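Local structure of flavodoxin (Bacillus cereus, 6GAQ) at residues Tyr15-Met18 with Thr22-Ile25; Tyr64-Gly67 with Pro72-Ala75; Asp81-Asp86 with Glu113-Glu118. The protein binds flavin mononucleotide and probably serves as a low-potential electron donor to a number of redox enzymes. All blocks are in the same frame, centred on the assembly; numbering follows the deposited sequence.

Contact 1. Residues Tyr15-Met18 with Thr22-Ile25; sequences YASM and TESI. With FMN (flavin mononucleotide), chain C.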
loop_
_atom_site.group_PDB
_atom_site.type_symbol
_atom_site.label_atom_id
_atom_site.label_comp_id
_atom_site.label_asym_id
_atom_site.label_seq_id
_atom_site.Cartn_x
_atom_site.Cartn_y
_atom_site.Cartn_z
ATOM N N TYR A 15 -2.586 4.383 3.558
ATOM C CA TYR A 15 -1.167 4.403 3.875
ATOM C C TYR A 15 -0.944 4.740 5.342
ATOM O O TYR A 15 -1.725 5.470 5.959
ATOM C CB TYR A 15 -0.406 5.408 2.989
ATOM C CG TYR A 15 -0.691 6.861 3.298
ATOM C CD1 TYR A 15 0.106 7.575 4.186
ATOM C CD2 TYR A 15 -1.751 7.524 2.693
ATOM C CE1 TYR A 15 -0.150 8.903 4.469
ATOM C CE2 TYR A 15 -2.015 8.853 2.970
ATOM C CZ TYR A 15 -1.211 9.538 3.858
ATOM O OH TYR A 15 -1.467 10.860 4.137
ATOM N N ALA A 16 0.142 4.197 5.889
ATOM C CA ALA A 16 0.620 4.523 7.229
ATOM C C ALA A 16 1.976 5.197 7.080
ATOM O O ALA A 16 2.937 4.572 6.619
ATOM C CB ALA A 16 0.721 3.275 8.101
ATOM N N SER A 17 2.055 6.469 7.462
ATOM C CA SER A 17 3.289 7.229 7.340
ATOM C C SER A 17 3.512 8.049 8.600
ATOM O O SER A 17 2.580 8.665 9.124
ATOM C CB SER A 17 3.262 8.150 6.115
ATOM O OG SER A 17 4.473 8.877 6.004
ATOM N N MET A 18 4.753 8.050 9.078
ATOM C CA MET A 18 5.149 8.816 10.253
ATOM C C MET A 18 6.053 9.993 9.924
ATOM O O MET A 18 5.855 11.085 10.461
ATOM C CB MET A 18 5.853 7.903 11.264
ATOM C CG MET A 18 6.493 8.635 12.434
ATOM S SD MET A 18 7.188 7.508 13.657
ATOM C CE MET A 18 8.182 8.635 14.634
ATOM N N THR A 22 6.469 7.286 3.159
ATOM C CA THR A 22 5.394 6.482 2.585
ATOM C C THR A 22 4.280 7.367 2.041
ATOM O O THR A 22 3.681 7.059 1.003
ATOM C CB THR A 22 4.842 5.512 3.631
ATOM O OG1 THR A 22 5.927 4.852 4.294
ATOM C CG2 THR A 22 3.945 4.472 2.976
ATOM N N GLU A 23 3.990 8.472 2.732
ATOM C CA GLU A 23 2.978 9.409 2.255
ATOM C C GLU A 23 3.351 9.974 0.890
ATOM O O GLU A 23 2.489 10.125 0.015
ATOM C CB GLU A 23 2.796 10.534 3.274
ATOM C CG GLU A 23 1.706 11.530 2.933
ATOM C CD GLU A 23 1.624 12.660 3.941
ATOM O OE1 GLU A 23 1.987 12.436 5.115
ATOM O OE2 GLU A 23 1.199 13.771 3.560
ATOM N N SER A 24 4.632 10.288 0.687
ATOM C CA SER A 24 5.077 10.795 -0.609
ATOM C C SER A 24 4.916 9.741 -1.696
ATOM O O SER A 24 4.587 10.066 -2.843
ATOM C CB SER A 24 6.529 11.260 -0.517
ATOM O OG SER A 24 6.703 12.168 0.556
ATOM N N ILE A 25 5.149 8.471 -1.356
ATOM C CA ILE A 25 4.912 7.392 -2.310
ATOM C C ILE A 25 3.431 7.300 -2.645
ATOM O O ILE A 25 3.051 7.105 -3.807
ATOM C CB ILE A 25 5.447 6.058 -1.757
ATOM C CG1 ILE A 25 6.930 6.175 -1.412
ATOM C CG2 ILE A 25 5.222 4.939 -2.759
ATOM C CD1 ILE A 25 7.448 5.020 -0.593
HETATM N N1 FMN C . 13.101 -0.080 7.824
HETATM C C2 FMN C . 13.025 -1.387 7.387
HETATM O O2 FMN C . 12.982 -1.628 6.182
HETATM N N3 FMN C . 12.997 -2.424 8.297
HETATM C C4 FMN C . 13.044 -2.160 9.651
HETATM O O4 FMN C . 13.017 -3.085 10.461
HETATM C C4A FMN C . 13.120 -0.845 10.094
HETATM N N5 FMN C . 13.168 -0.578 11.446
HETATM C C5A FMN C . 13.244 0.726 11.886
HETATM C C6 FMN C . 13.291 0.991 13.250
HETATM C C7 FMN C . 13.369 2.302 13.702
HETATM C C7M FMN C . 13.420 2.582 15.175
HETATM C C8 FMN C . 13.398 3.350 12.788
HETATM C C8M FMN C . 13.482 4.768 13.269
HETATM C C9 FMN C . 13.350 3.085 11.424
HETATM C C9A FMN C . 13.272 1.773 10.969
HETATM N N10 FMN C . 13.214 1.507 9.613
HETATM C C10 FMN C . 13.148 0.197 9.176
HETATM C "C1'" FMN C . 13.264 2.629 8.614
HETATM C "C2'" FMN C . 11.909 3.218 8.237
HETATM O "O2'" FMN C . 11.066 2.217 7.715
HETATM C "C3'" FMN C . 12.148 4.303 7.190
HETATM O "O3'" FMN C . 12.717 5.434 7.812
HETATM C "C4'" FMN C . 10.892 4.713 6.425
HETATM O "O4'" FMN C . 11.278 5.360 5.233
HETATM C "C5'" FMN C . 9.987 5.651 7.219
HETATM O "O5'" FMN C . 8.847 5.923 6.431
HETATM P P FMN C . 7.802 7.089 6.814
HETATM O O1P FMN C . 8.406 8.420 6.440
HETATM O O2P FMN C . 6.521 6.889 6.042
HETATM O O3P FMN C . 7.518 7.064 8.297
#

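Contact 2. Residues Tyr64-Gly67 with Pro72-Ala75; sequences YTWG and PFEA. With FMN (flavin mononucleotide), chain C.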
loop_
_atom_site.group_PDB
_atom_site.type_symbol
_atom_site.label_atom_id
_atom_site.label_comp_id
_atom_site.label_asym_id
_atom_site.label_seq_id
_atom_site.Cartn_x
_atom_site.Cartn_y
_atom_site.Cartn_z
ATOM N N TYR A 64 5.235 1.954 6.245
ATOM C CA TYR A 64 6.647 1.851 6.563
ATOM C C TYR A 64 6.872 0.706 7.545
ATOM O O TYR A 64 5.938 0.189 8.164
ATOM C CB TYR A 64 7.172 3.168 7.141
ATOM C CG TYR A 64 6.583 3.557 8.481
ATOM C CD1 TYR A 64 5.289 4.057 8.578
ATOM C CD2 TYR A 64 7.326 3.441 9.647
ATOM C CE1 TYR A 64 4.751 4.420 9.800
ATOM C CE2 TYR A 64 6.795 3.801 10.872
ATOM C CZ TYR A 64 5.511 4.291 10.943
ATOM O OH TYR A 64 4.983 4.649 12.162
ATOM N N THR A 65 8.130 0.300 7.674
ATOM C CA THR A 65 8.504 -0.784 8.570
ATOM C C THR A 65 9.170 -0.214 9.815
ATOM O O THR A 65 10.027 0.670 9.723
ATOM C CB THR A 65 9.444 -1.773 7.877
ATOM O OG1 THR A 65 8.823 -2.271 6.686
ATOM C CG2 THR A 65 9.751 -2.942 8.796
ATOM N N TRP A 66 8.765 -0.718 10.979
ATOM C CA TRP A 66 9.305 -0.272 12.249
ATOM C C TRP A 66 10.253 -1.336 12.810
ATOM O O TRP A 66 10.703 -2.231 12.081
ATOM C CB TRP A 66 8.153 0.066 13.199
ATOM C CG TRP A 66 8.499 1.119 14.215
ATOM C CD1 TRP A 66 8.358 1.022 15.569
ATOM C CD2 TRP A 66 9.041 2.423 13.961
ATOM N NE1 TRP A 66 8.777 2.183 16.174
ATOM C CE2 TRP A 66 9.201 3.059 15.209
ATOM C CE3 TRP A 66 9.407 3.116 12.801
ATOM C CZ2 TRP A 66 9.710 4.351 15.330
ATOM C CZ3 TRP A 66 9.909 4.399 12.924
ATOM C CH2 TRP A 66 10.057 5.003 14.179
ATOM N N GLY A 67 10.548 -1.238 14.105
ATOM C CA GLY A 67 11.556 -2.063 14.747
ATOM C C GLY A 67 11.435 -3.559 14.537
ATOM O O GLY A 67 10.368 -4.143 14.747
ATOM N N PRO A 72 4.386 -0.872 12.200
ATOM C CA PRO A 72 4.294 0.209 13.182
ATOM C C PRO A 72 3.039 0.061 14.027
ATOM O O PRO A 72 2.071 -0.602 13.643
ATOM C CB PRO A 72 4.247 1.478 12.322
ATOM C CG PRO A 72 3.810 1.015 10.972
ATOM C CD PRO A 72 4.348 -0.372 10.815
ATOM N N PHE A 73 3.075 0.687 15.206
ATOM C CA PHE A 73 1.957 0.614 16.143
ATOM C C PHE A 73 0.637 1.013 15.497
ATOM O O PHE A 73 -0.421 0.489 15.864
ATOM C CB PHE A 73 2.243 1.512 17.347
ATOM C CG PHE A 73 3.080 2.717 17.014
ATOM C CD1 PHE A 73 4.368 2.835 17.504
ATOM C CD2 PHE A 73 2.581 3.728 16.206
ATOM C CE1 PHE A 73 5.144 3.938 17.200
ATOM C CE2 PHE A 73 3.353 4.835 15.896
ATOM C CZ PHE A 73 4.636 4.939 16.394
ATOM N N GLU A 74 0.682 1.928 14.528
ATOM C CA GLU A 74 -0.531 2.444 13.906
ATOM C C GLU A 74 -1.140 1.451 12.925
ATOM O O GLU A 74 -2.361 1.443 12.731
ATOM C CB GLU A 74 -0.213 3.755 13.192
ATOM C CG GLU A 74 1.192 3.766 12.597
ATOM C CD GLU A 74 1.655 5.147 12.190
ATOM O OE1 GLU A 74 2.542 5.701 12.873
ATOM O OE2 GLU A 74 1.140 5.676 11.182
ATOM N N ALA A 75 -0.310 0.618 12.294
ATOM C CA ALA A 75 -0.758 -0.268 11.228
ATOM C C ALA A 75 -1.134 -1.661 11.709
ATOM O O ALA A 75 -1.897 -2.347 11.020
ATOM C CB ALA A 75 0.326 -0.391 10.149
HETATM N N1 FMN C . 13.101 -0.080 7.824
HETATM C C2 FMN C . 13.025 -1.387 7.387
HETATM O O2 FMN C . 12.982 -1.628 6.182
HETATM N N3 FMN C . 12.997 -2.424 8.297
HETATM C C4 FMN C . 13.044 -2.160 9.651
HETATM O O4 FMN C . 13.017 -3.085 10.461
HETATM C C4A FMN C . 13.120 -0.845 10.094
HETATM N N5 FMN C . 13.168 -0.578 11.446
HETATM C C5A FMN C . 13.244 0.726 11.886
HETATM C C6 FMN C . 13.291 0.991 13.250
HETATM C C7 FMN C . 13.369 2.302 13.702
HETATM C C7M FMN C . 13.420 2.582 15.175
HETATM C C8 FMN C . 13.398 3.350 12.788
HETATM C C8M FMN C . 13.482 4.768 13.269
HETATM C C9 FMN C . 13.350 3.085 11.424
HETATM C C9A FMN C . 13.272 1.773 10.969
HETATM N N10 FMN C . 13.214 1.507 9.613
HETATM C C10 FMN C . 13.148 0.197 9.176
HETATM C "C1'" FMN C . 13.264 2.629 8.614
HETATM C "C2'" FMN C . 11.909 3.218 8.237
HETATM O "O2'" FMN C . 11.066 2.217 7.715
HETATM C "C3'" FMN C . 12.148 4.303 7.190
HETATM O "O3'" FMN C . 12.717 5.434 7.812
HETATM C "C4'" FMN C . 10.892 4.713 6.425
HETATM O "O4'" FMN C . 11.278 5.360 5.233
HETATM C "C5'" FMN C . 9.987 5.651 7.219
HETATM O "O5'" FMN C . 8.847 5.923 6.431
HETATM P P FMN C . 7.802 7.089 6.814
HETATM O O1P FMN C . 8.406 8.420 6.440
HETATM O O2P FMN C . 6.521 6.889 6.042
HETATM O O3P FMN C . 7.518 7.064 8.297
#

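Contact 3. Residues Asp81-Asp86 with Glu113-Glu118; sequences DLENID and EERLVE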
loop_
_atom_site.group_PDB
_atom_site.type_symbol
_atom_site.label_atom_id
_atom_site.label_comp_id
_atom_site.label_asym_id
_atom_site.label_seq_id
_atom_site.Cartn_x
_atom_site.Cartn_y
_atom_site.Cartn_z
ATOM N N ASP A 81 -7.326 -5.604 12.156
ATOM C CA ASP A 81 -8.703 -5.244 11.836
ATOM C C ASP A 81 -9.196 -5.919 10.564
ATOM O O ASP A 81 -10.408 -6.105 10.403
ATOM C CB ASP A 81 -8.824 -3.725 11.696
ATOM C CG ASP A 81 -10.247 -3.234 11.845
ATOM O OD1 ASP A 81 -11.130 -4.051 12.179
ATOM O OD2 ASP A 81 -10.482 -2.026 11.630
ATOM N N LEU A 82 -8.291 -6.289 9.658
ATOM C CA LEU A 82 -8.693 -6.939 8.419
ATOM C C LEU A 82 -9.204 -8.356 8.636
ATOM O O LEU A 82 -9.789 -8.927 7.712
ATOM C CB LEU A 82 -7.519 -6.962 7.436
ATOM C CG LEU A 82 -7.117 -5.623 6.812
ATOM C CD1 LEU A 82 -5.651 -5.630 6.408
ATOM C CD2 LEU A 82 -7.992 -5.299 5.615
ATOM N N GLU A 83 -9.028 -8.917 9.837
ATOM C CA GLU A 83 -9.285 -10.336 10.071
ATOM C C GLU A 83 -10.714 -10.747 9.728
ATOM O O GLU A 83 -10.962 -11.918 9.420
ATOM C CB GLU A 83 -8.975 -10.676 11.533
ATOM C CG GLU A 83 -9.162 -12.139 11.921
ATOM C CD GLU A 83 -8.195 -13.067 11.213
ATOM O OE1 GLU A 83 -7.061 -12.634 10.918
ATOM O OE2 GLU A 83 -8.569 -14.231 10.952
ATOM N N ASN A 84 -11.657 -9.808 9.752
ATOM C CA ASN A 84 -13.077 -10.131 9.673
ATOM C C ASN A 84 -13.751 -9.519 8.450
ATOM O O ASN A 84 -14.873 -9.016 8.535
ATOM C CB ASN A 84 -13.802 -9.686 10.940
ATOM C CG ASN A 84 -13.671 -10.685 12.068
ATOM O OD1 ASN A 84 -12.976 -11.694 11.947
ATOM N ND2 ASN A 84 -14.352 -10.414 13.177
ATOM N N ILE A 85 -13.096 -9.559 7.291
ATOM C CA ILE A 85 -13.712 -9.099 6.049
ATOM C C ILE A 85 -13.278 -10.002 4.904
ATOM O O ILE A 85 -12.142 -10.487 4.870
ATOM C CB ILE A 85 -13.373 -7.627 5.729
ATOM C CG1 ILE A 85 -11.882 -7.349 5.912
ATOM C CG2 ILE A 85 -14.215 -6.679 6.568
ATOM C CD1 ILE A 85 -11.397 -6.182 5.092
ATOM N N ASP A 86 -14.192 -10.213 3.957
ATOM C CA ASP A 86 -13.949 -11.023 2.769
ATOM C C ASP A 86 -13.601 -10.089 1.616
ATOM O O ASP A 86 -14.439 -9.295 1.177
ATOM C CB ASP A 86 -15.175 -11.873 2.439
ATOM C CG ASP A 86 -14.918 -12.864 1.322
ATOM O OD1 ASP A 86 -13.755 -12.986 0.881
ATOM O OD2 ASP A 86 -15.885 -13.519 0.879
ATOM N N GLU A 113 0.918 -8.077 2.289
ATOM C CA GLU A 113 0.635 -8.902 1.120
ATOM C C GLU A 113 0.065 -10.255 1.526
ATOM O O GLU A 113 -0.872 -10.756 0.894
ATOM C CB GLU A 113 1.898 -9.078 0.280
ATOM C CG GLU A 113 1.981 -8.131 -0.902
ATOM C CD GLU A 113 3.315 -8.198 -1.613
ATOM O OE1 GLU A 113 4.032 -7.178 -1.624
ATOM O OE2 GLU A 113 3.647 -9.269 -2.163
ATOM N N GLU A 114 0.617 -10.860 2.581
ATOM C CA GLU A 114 0.077 -12.127 3.065
ATOM C C GLU A 114 -1.327 -11.948 3.622
ATOM O O GLU A 114 -2.210 -12.776 3.370
ATOM C CB GLU A 114 0.999 -12.721 4.130
ATOM C CG GLU A 114 2.390 -13.072 3.634
ATOM C CD GLU A 114 3.361 -13.320 4.771
ATOM O OE1 GLU A 114 2.972 -13.119 5.941
ATOM O OE2 GLU A 114 4.513 -13.717 4.497
ATOM N N ARG A 115 -1.554 -10.869 4.375
ATOM C CA ARG A 115 -2.862 -10.650 4.982
ATOM C C ARG A 115 -3.938 -10.447 3.923
ATOM O O ARG A 115 -5.034 -11.011 4.029
ATOM C CB ARG A 115 -2.804 -9.453 5.931
ATOM C CG ARG A 115 -4.164 -8.920 6.355
ATOM C CD ARG A 115 -4.947 -9.948 7.161
ATOM N NE ARG A 115 -4.613 -9.910 8.582
ATOM C CZ ARG A 115 -4.167 -10.955 9.273
ATOM N NH1 ARG A 115 -4.000 -12.126 8.675
ATOM N NH2 ARG A 115 -3.889 -10.828 10.564
ATOM N N LEU A 116 -3.647 -9.652 2.891
ATOM C CA LEU A 116 -4.632 -9.425 1.837
ATOM C C LEU A 116 -4.947 -10.715 1.090
ATOM O O LEU A 116 -6.111 -10.988 0.771
ATOM C CB LEU A 116 -4.134 -8.348 0.874
ATOM C CG LEU A 116 -4.074 -6.926 1.437
ATOM C CD1 LEU A 116 -3.647 -5.935 0.365
ATOM C CD2 LEU A 116 -5.413 -6.528 2.039
ATOM N N VAL A 117 -3.924 -11.522 0.803
ATOM C CA VAL A 117 -4.156 -12.813 0.162
ATOM C C VAL A 117 -4.877 -13.757 1.116
ATOM O O VAL A 117 -5.741 -14.542 0.703
ATOM C CB VAL A 117 -2.825 -13.407 -0.336
ATOM C CG1 VAL A 117 -3.026 -14.824 -0.850
ATOM C CG2 VAL A 117 -2.230 -12.528 -1.424
ATOM N N GLU A 118 -4.550 -13.684 2.409
ATOM C CA GLU A 118 -5.208 -14.502 3.422
ATOM C C GLU A 118 -6.704 -14.229 3.523
ATOM O O GLU A 118 -7.417 -15.005 4.169
ATOM C CB GLU A 118 -4.546 -14.266 4.784
ATOM C CG GLU A 118 -4.708 -15.395 5.790
ATOM C CD GLU A 118 -3.879 -15.176 7.041
ATOM O OE1 GLU A 118 -3.125 -14.181 7.089
ATOM O OE2 GLU A 118 -3.983 -15.994 7.978
#

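Contact 1. Residues Tyr15-Met18 with Thr22-Ile25
T22 faces S17 and A16 across the turn that follows strand 11-16, and both it and S17 reach for the FMN phosphate. The T22 hydroxyl stands beside its own backbone N, opposite the carbonyl carbon (chi1 -47°). This puts OG1 on the same side as N, and both grip one phosphate oxygen. T22 OG1 is 2.7 Å from FMN O2P. T22 N is 2.9 Å from FMN O2P, and S17 OG adds a third bond to it. Small hydroxyl residues suit these places, since they donate to the phosphate without adding bulk or charge; the start of helix 21-35 would probably add a favourable dipole. T22 CB rests against the A16 carbonyl oxygen at 3.7 Å.

E23 N gives a weak hydrogen bond to S17 OG (3.3 Å), so one serine oxygen serves both phosphate and helix. With CG anti to the backbone N (chi1 -176°), the extended E23 chain carries its methylenes across the Y15 ring at a slant, E23 CG 3.6 Å from Y15 CE1. Glutamate fits because its aliphatic stem packs on tyrosine while the carboxylate ends near the phenol oxygen, at the partly exposed rim.

I25, two residues on, touches F95 and S97 of strand 91-98 and L128 and I130 of strand 122-131. The turn is the phosphate-binding loop of the flavodoxin fold, inside the beta-alpha-beta unit of strand 11-16, helix 21-35 and strand 40-44, where Y15 rests on L42 and E44.

Contact 2. Residues Tyr64-Gly67 with Pro72-Ala75
Y64 stands between the FMN phosphate and P72, and its side chain can be traced outward from the backbone. Y64 CB meets the cofactor first, 3.3 Å from FMN O5'. The torsion that sets CG between the backbone N and the carbonyl carbon (chi1 65°) brings the ring under the phosphate, face on to O3P, with Y64 CG 3.6 Å from FMN O3P, which is offset toward the rim. The opposite face receives the proline. P72 CG sits 3.9 Å from the ring centroid and 20° off the normal, a CH-pi contact that spreads over CE1 and CE2, and P72 CB comes to 3.4 Å from Y64 CZ. Proline suits this place: a compact, rigid ring whose C-H groups are polarised by the neighbouring amide nitrogen covers an aromatic face well. At the tip, Y64 OH donates a hydrogen bond to E74 OE1 (2.8 Å), approaching from above the carboxylate, 69° out of its plane. One face thus packs on proline, the other lies against the phosphate, and the hydroxyl binds E74.

W66 lies nearer the flavin ring. Its CB packs against P72, and the edge of F73 points at the face of its five-membered ring, centroids 5.5 Å apart, in a T-shaped pair. One face of the indole covers the dimethylbenzene end of the flavin, W66 CZ3 standing 3.6 Å from FMN C8M. Between the two aromatics T65 O accepts a hydrogen bond from FMN O2' (2.7 Å), while T65 OG1 is held by A108 N.

The loop after strand 58-63, with an aromatic residue laid against the isoalloxazine, is a hallmark of the flavodoxin FMN site.

Contact 3. Residues Asp81-Asp86 with Glu113-Glu118
L82 and R115 bring the backbones closest, CA to CA 7.7 Å, where the chain leaving helix 73-81 passes the last turns of helix 107-117. In the flavodoxin-like alpha/beta/alpha sandwich these two helices lie side by side on one face of the parallel sheet, and this contact joins their C-terminal ends, away from the cofactor.

The apolar part is made by L82, whose CD1 packs on R115 CG at 3.6 Å, while L82 CB lies 4.0 Å from R115 CD. The leucine and the arginine stem run antiparallel, side against side. L82 CD1 is also 4.5 Å from L116 CD2, a loose touch, and L116 carries the packing down to V92 and V94 of the sheet. Leucine suits the buried layer; arginine suits its margin, with methylenes for the leucine and a charged end for the surface.

That end is folded over, since the R115 chain bends at chi2 (64°) and chi3 (86°), and the guanidinium joins E83 and E118 in a salt-bridge network. R115 NE is tied to the carbonyl of H79 within helix 73-81, which helps to fix the group. R115 NH1 makes a short salt bridge with E118 OE1 (2.7 Å). E83 meets the guanidinium differently: its carboxylate, nearly perpendicular to that plane, places OE1 over one face, toward the rim, 3.7 Å from R115 NH2, a long pair held by charge alone.

How the contacts relate
The three contacts follow one another along the chain within one flavodoxin fold built on a parallel five-stranded sheet. Contacts 1 and 2 come from the turns after neighbouring strands 11-16 and 58-63; their centres are about 11 Å apart and they touch, M18 SD lying 3.8 Å from W66 CH2. Contact 1 binds the phosphate; contact 2 packs on it, accepts a hydrogen bond from the ribityl chain and lays W66 on the flavin. Contact 3, its centre about 20 Å from that of contact 1 and about 17 Å from that of contact 2, lies across the chain's centre from contact 1. Helix 73-81 begins just behind the FMN site, at the residues that back Y64 and W66, and runs to contact 3, so the cofactor sits at one end of the sheet and this helix joint at the other.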